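DUF269-containing protein (Cyanothece sp. ATCC 51142, PDB 3NJ2) is of unknown function but, as a member of the DUF269 family, is associated with nitrogen fixation in this cyanobacterium. Local coordinates at residues Y65-S76 / H140-L150. Residues are numbered along the deposited sequence; the frame is centred on the assembly and turned at random.
Sequences YVIPKKKRREIS and HRFGFDTLEKL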
# COMPACT_ATOMS: atom_id res chain seq x y z
N TYR B 65 -20.54 -8.87 -3.35
CA TYR B 65 -20.27 -7.83 -2.31
C TYR B 65 -21.28 -7.84 -1.20
O TYR B 65 -21.09 -7.15 -0.18
CB TYR B 65 -20.27 -6.44 -2.98
CG TYR B 65 -19.03 -6.15 -3.77
CD1 TYR B 65 -18.91 -6.54 -5.12
CD2 TYR B 65 -17.92 -5.53 -3.18
CE1 TYR B 65 -17.76 -6.28 -5.85
CE2 TYR B 65 -16.79 -5.29 -3.86
CZ TYR B 65 -16.67 -5.68 -5.20
OH TYR B 65 -15.50 -5.40 -5.88
N VAL B 66 -22.47 -8.42 -1.45
CA VAL B 66 -23.56 -8.40 -0.48
C VAL B 66 -23.71 -9.75 0.10
O VAL B 66 -23.95 -10.73 -0.60
CB VAL B 66 -24.88 -7.81 -1.15
CG1 VAL B 66 -26.06 -7.76 -0.18
CG2 VAL B 66 -24.60 -6.39 -1.71
N ILE B 67 -23.52 -9.83 1.43
CA ILE B 67 -23.43 -11.12 2.08
C ILE B 67 -24.06 -10.88 3.42
O ILE B 67 -23.67 -9.96 4.12
CB ILE B 67 -21.90 -11.57 2.32
CG1 ILE B 67 -21.01 -11.68 1.08
CG2 ILE B 67 -21.88 -13.01 2.88
CD1 ILE B 67 -19.46 -11.79 1.43
N PRO B 68 -25.05 -11.71 3.79
CA PRO B 68 -25.72 -11.59 5.07
C PRO B 68 -24.73 -11.54 6.27
O PRO B 68 -23.80 -12.33 6.32
CB PRO B 68 -26.63 -12.84 5.11
CG PRO B 68 -26.84 -13.22 3.62
CD PRO B 68 -25.46 -12.92 3.04
N LYS B 69 -25.00 -10.65 7.23
CA LYS B 69 -24.12 -10.44 8.41
C LYS B 69 -23.66 -11.78 9.01
O LYS B 69 -22.46 -12.00 9.27
CB LYS B 69 -24.90 -9.60 9.44
CG LYS B 69 -24.13 -9.16 10.72
CD LYS B 69 -25.04 -9.27 12.00
CE LYS B 69 -26.18 -8.20 12.09
NZ LYS B 69 -26.45 -7.78 13.53
N LYS B 70 -24.61 -12.69 9.14
CA LYS B 70 -24.40 -13.96 9.82
C LYS B 70 -23.46 -14.85 9.04
O LYS B 70 -22.56 -15.43 9.61
CB LYS B 70 -25.77 -14.62 10.06
CG LYS B 70 -25.74 -16.08 10.35
CD LYS B 70 -26.01 -16.33 11.87
CE LYS B 70 -26.51 -17.75 12.17
NZ LYS B 70 -25.66 -18.81 11.55
N LYS B 71 -23.63 -14.92 7.72
CA LYS B 71 -22.75 -15.69 6.82
C LYS B 71 -21.37 -15.06 6.78
O LYS B 71 -20.35 -15.78 6.81
CB LYS B 71 -23.37 -15.75 5.39
CG LYS B 71 -22.68 -16.65 4.39
CD LYS B 71 -23.45 -16.65 3.04
CE LYS B 71 -22.56 -17.05 1.86
NZ LYS B 71 -22.28 -18.54 1.84
N ARG B 72 -21.34 -13.73 6.75
CA ARG B 72 -20.08 -13.02 6.75
C ARG B 72 -19.20 -13.32 7.98
O ARG B 72 -17.97 -13.61 7.81
CB ARG B 72 -20.32 -11.53 6.61
CG ARG B 72 -19.52 -10.97 5.53
CD ARG B 72 -19.84 -9.51 5.25
NE ARG B 72 -20.10 -8.62 6.36
CZ ARG B 72 -21.26 -7.99 6.55
NH1 ARG B 72 -22.33 -8.29 5.81
NH2 ARG B 72 -21.39 -7.12 7.57
N ARG B 73 -19.85 -13.26 9.16
CA ARG B 73 -19.17 -13.49 10.48
C ARG B 73 -18.54 -14.88 10.52
O ARG B 73 -17.57 -15.08 11.23
CB ARG B 73 -20.07 -13.20 11.70
CG ARG B 73 -21.16 -14.26 12.07
CD ARG B 73 -21.85 -14.04 13.45
NE ARG B 73 -23.26 -13.66 13.29
CZ ARG B 73 -23.76 -12.42 13.37
NH1 ARG B 73 -22.98 -11.37 13.67
NH2 ARG B 73 -25.06 -12.22 13.16
N GLU B 74 -19.08 -15.81 9.72
CA GLU B 74 -18.67 -17.20 9.68
C GLU B 74 -17.60 -17.57 8.66
O GLU B 74 -17.23 -18.73 8.55
CB GLU B 74 -19.93 -18.12 9.49
CG GLU B 74 -20.57 -18.64 10.79
CD GLU B 74 -22.12 -18.62 10.80
OE1 GLU B 74 -22.73 -18.62 9.71
OE2 GLU B 74 -22.71 -18.61 11.92
N ILE B 75 -17.13 -16.61 7.85
CA ILE B 75 -15.99 -16.86 6.95
C ILE B 75 -14.69 -17.04 7.75
O ILE B 75 -14.41 -16.19 8.64
CB ILE B 75 -15.85 -15.71 5.88
CG1 ILE B 75 -17.10 -15.72 4.99
CG2 ILE B 75 -14.56 -15.81 5.03
CD1 ILE B 75 -17.23 -14.54 4.03
N SER B 76 -13.92 -18.08 7.43
CA SER B 76 -12.65 -18.35 8.08
C SER B 76 -11.57 -17.33 7.70
O SER B 76 -11.36 -16.94 6.51
CB SER B 76 -12.13 -19.79 7.86
OG SER B 76 -10.81 -19.91 8.35
N HIS B 140 -10.83 -11.18 4.87
CA HIS B 140 -11.49 -12.37 4.24
C HIS B 140 -13.01 -12.20 4.26
O HIS B 140 -13.70 -12.77 3.39
CB HIS B 140 -11.15 -13.66 5.04
CG HIS B 140 -9.70 -13.89 5.27
ND1 HIS B 140 -8.84 -12.97 5.87
CD2 HIS B 140 -8.92 -14.93 4.92
CE1 HIS B 140 -7.62 -13.48 5.92
NE2 HIS B 140 -7.63 -14.66 5.31
N ARG B 141 -13.57 -11.53 5.29
CA ARG B 141 -15.03 -11.31 5.52
C ARG B 141 -15.60 -10.05 4.82
O ARG B 141 -16.68 -9.60 5.20
CB ARG B 141 -15.25 -11.19 6.99
CG ARG B 141 -14.84 -12.49 7.74
CD ARG B 141 -15.19 -12.42 9.23
NE ARG B 141 -14.67 -13.65 9.83
CZ ARG B 141 -14.55 -13.83 11.15
NH1 ARG B 141 -14.87 -12.85 11.99
NH2 ARG B 141 -14.15 -15.01 11.61
N PHE B 142 -14.78 -9.46 3.90
CA PHE B 142 -15.17 -8.19 3.23
C PHE B 142 -16.54 -8.37 2.63
O PHE B 142 -16.80 -9.34 1.90
CB PHE B 142 -14.17 -7.84 2.15
CG PHE B 142 -14.42 -6.55 1.50
CD1 PHE B 142 -14.16 -5.35 2.18
CD2 PHE B 142 -14.99 -6.54 0.24
CE1 PHE B 142 -14.39 -4.13 1.54
CE2 PHE B 142 -15.20 -5.35 -0.41
CZ PHE B 142 -14.98 -4.16 0.24
N GLY B 143 -17.38 -7.39 2.86
CA GLY B 143 -18.75 -7.47 2.32
C GLY B 143 -19.70 -6.58 3.11
O GLY B 143 -19.30 -5.94 4.12
N PHE B 144 -20.95 -6.50 2.60
CA PHE B 144 -21.95 -5.58 3.13
C PHE B 144 -23.31 -6.21 3.30
O PHE B 144 -23.65 -7.12 2.55
CB PHE B 144 -22.08 -4.36 2.19
CG PHE B 144 -20.75 -3.62 1.94
CD1 PHE B 144 -20.41 -2.51 2.68
CD2 PHE B 144 -19.81 -4.15 1.03
CE1 PHE B 144 -19.14 -1.89 2.44
CE2 PHE B 144 -18.53 -3.55 0.83
CZ PHE B 144 -18.23 -2.41 1.53
N ASP B 145 -24.04 -5.80 4.34
CA ASP B 145 -25.36 -6.43 4.55
C ASP B 145 -26.35 -6.35 3.40
O ASP B 145 -27.13 -7.25 3.21
CB ASP B 145 -26.09 -5.89 5.78
CG ASP B 145 -25.29 -6.08 7.07
OD1 ASP B 145 -24.35 -6.92 7.11
OD2 ASP B 145 -25.64 -5.33 8.03
N THR B 146 -26.33 -5.22 2.68
CA THR B 146 -27.32 -4.94 1.66
C THR B 146 -26.70 -4.04 0.62
O THR B 146 -25.61 -3.47 0.81
CB THR B 146 -28.46 -4.08 2.16
OG1 THR B 146 -27.92 -2.84 2.61
CG2 THR B 146 -29.26 -4.72 3.34
N LEU B 147 -27.33 -4.02 -0.55
CA LEU B 147 -26.87 -3.12 -1.62
C LEU B 147 -26.83 -1.68 -1.17
O LEU B 147 -25.92 -0.93 -1.53
CB LEU B 147 -27.82 -3.20 -2.86
CG LEU B 147 -27.46 -4.43 -3.69
CD1 LEU B 147 -28.78 -4.66 -4.53
CD2 LEU B 147 -26.16 -4.23 -4.50
N GLU B 148 -27.84 -1.27 -0.39
CA GLU B 148 -27.89 0.09 0.19
C GLU B 148 -26.68 0.41 1.02
O GLU B 148 -26.13 1.51 0.90
CB GLU B 148 -29.13 0.29 1.06
CG GLU B 148 -30.38 0.44 0.24
CD GLU B 148 -31.01 -0.90 -0.26
OE1 GLU B 148 -30.58 -2.05 0.11
OE2 GLU B 148 -31.95 -0.75 -1.08
N LYS B 149 -26.26 -0.53 1.87
CA LYS B 149 -25.08 -0.26 2.73
C LYS B 149 -23.81 -0.20 1.90
O LYS B 149 -22.93 0.62 2.15
CB LYS B 149 -24.92 -1.28 3.84
CG LYS B 149 -26.07 -1.19 4.88
CD LYS B 149 -25.66 -1.98 6.09
CE LYS B 149 -26.72 -1.91 7.19
NZ LYS B 149 -27.03 -0.45 7.37
N LEU B 150 -23.72 -1.07 0.89
CA LEU B 150 -22.56 -0.98 -0.07
C LEU B 150 -22.54 0.40 -0.76
O LEU B 150 -21.47 1.06 -0.84
CB LEU B 150 -22.78 -2.10 -1.12
CG LEU B 150 -21.81 -2.02 -2.34
CD1 LEU B 150 -20.35 -2.16 -1.94
CD2 LEU B 150 -22.14 -3.12 -3.32
O HOH W 1 -17.56 -8.38 7.36
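V66 and F144 form an isolated beta bridge, the one place where the connection carrying the short helix 69-73 pairs with the extended loop leading into helix 147-167. Both backbone bonds centre on F144: its N donates to Y65 O, and its O accepts from I67 N at 2.9 Å. V66 CA adds a CA-H...O contact to the same F144 oxygen.

Two arginines, one from each segment, make the polar side-chain contacts; only R72 forms a salt bridge across them. R72 reaches D145 end-on, NH1 (2.8 Å) and NH2 (3.0 Å) both on the one oxygen OD1, NH1 on its anti side and NH2 on its syn side, the latter well out of the carboxylate plane; the guanidinium and carboxylate planes are 29° apart. A bend at chi3 (39°) turns the guanidinium along the loop, where G143 O lies over one face and I67 O takes a further bond from NH1. With an alanine here, D145 would probably lose its charged mate, and I67 O its side-chain donor. G143 lets the R72 chain run close by: a CB on it would press on R72 CD and I67 CD1.

The apolar contacts lie toward the helices. Y65 CE2 meets the edge of the F142 ring at 3.8 Å, while Y65 CB touches L150 CD2 and Y65 OH bonds R88 O in helix 83-104. The V66 and L147 side chains cross at about a right angle, V66 CG2 against L147 CD2; helix 24-33 packs on L147 too.

Farther along, R141 stretches out from CG to NE and holds I75 O side-on through NE (2.8 Å) and NH2, with R73 O 3.3 Å above the centre of its guanidinium. Its own carbonyl is tied back to R72 by a water, which accepts from R72 NE at 2.7 Å and donates to R141 O at 2.6 Å.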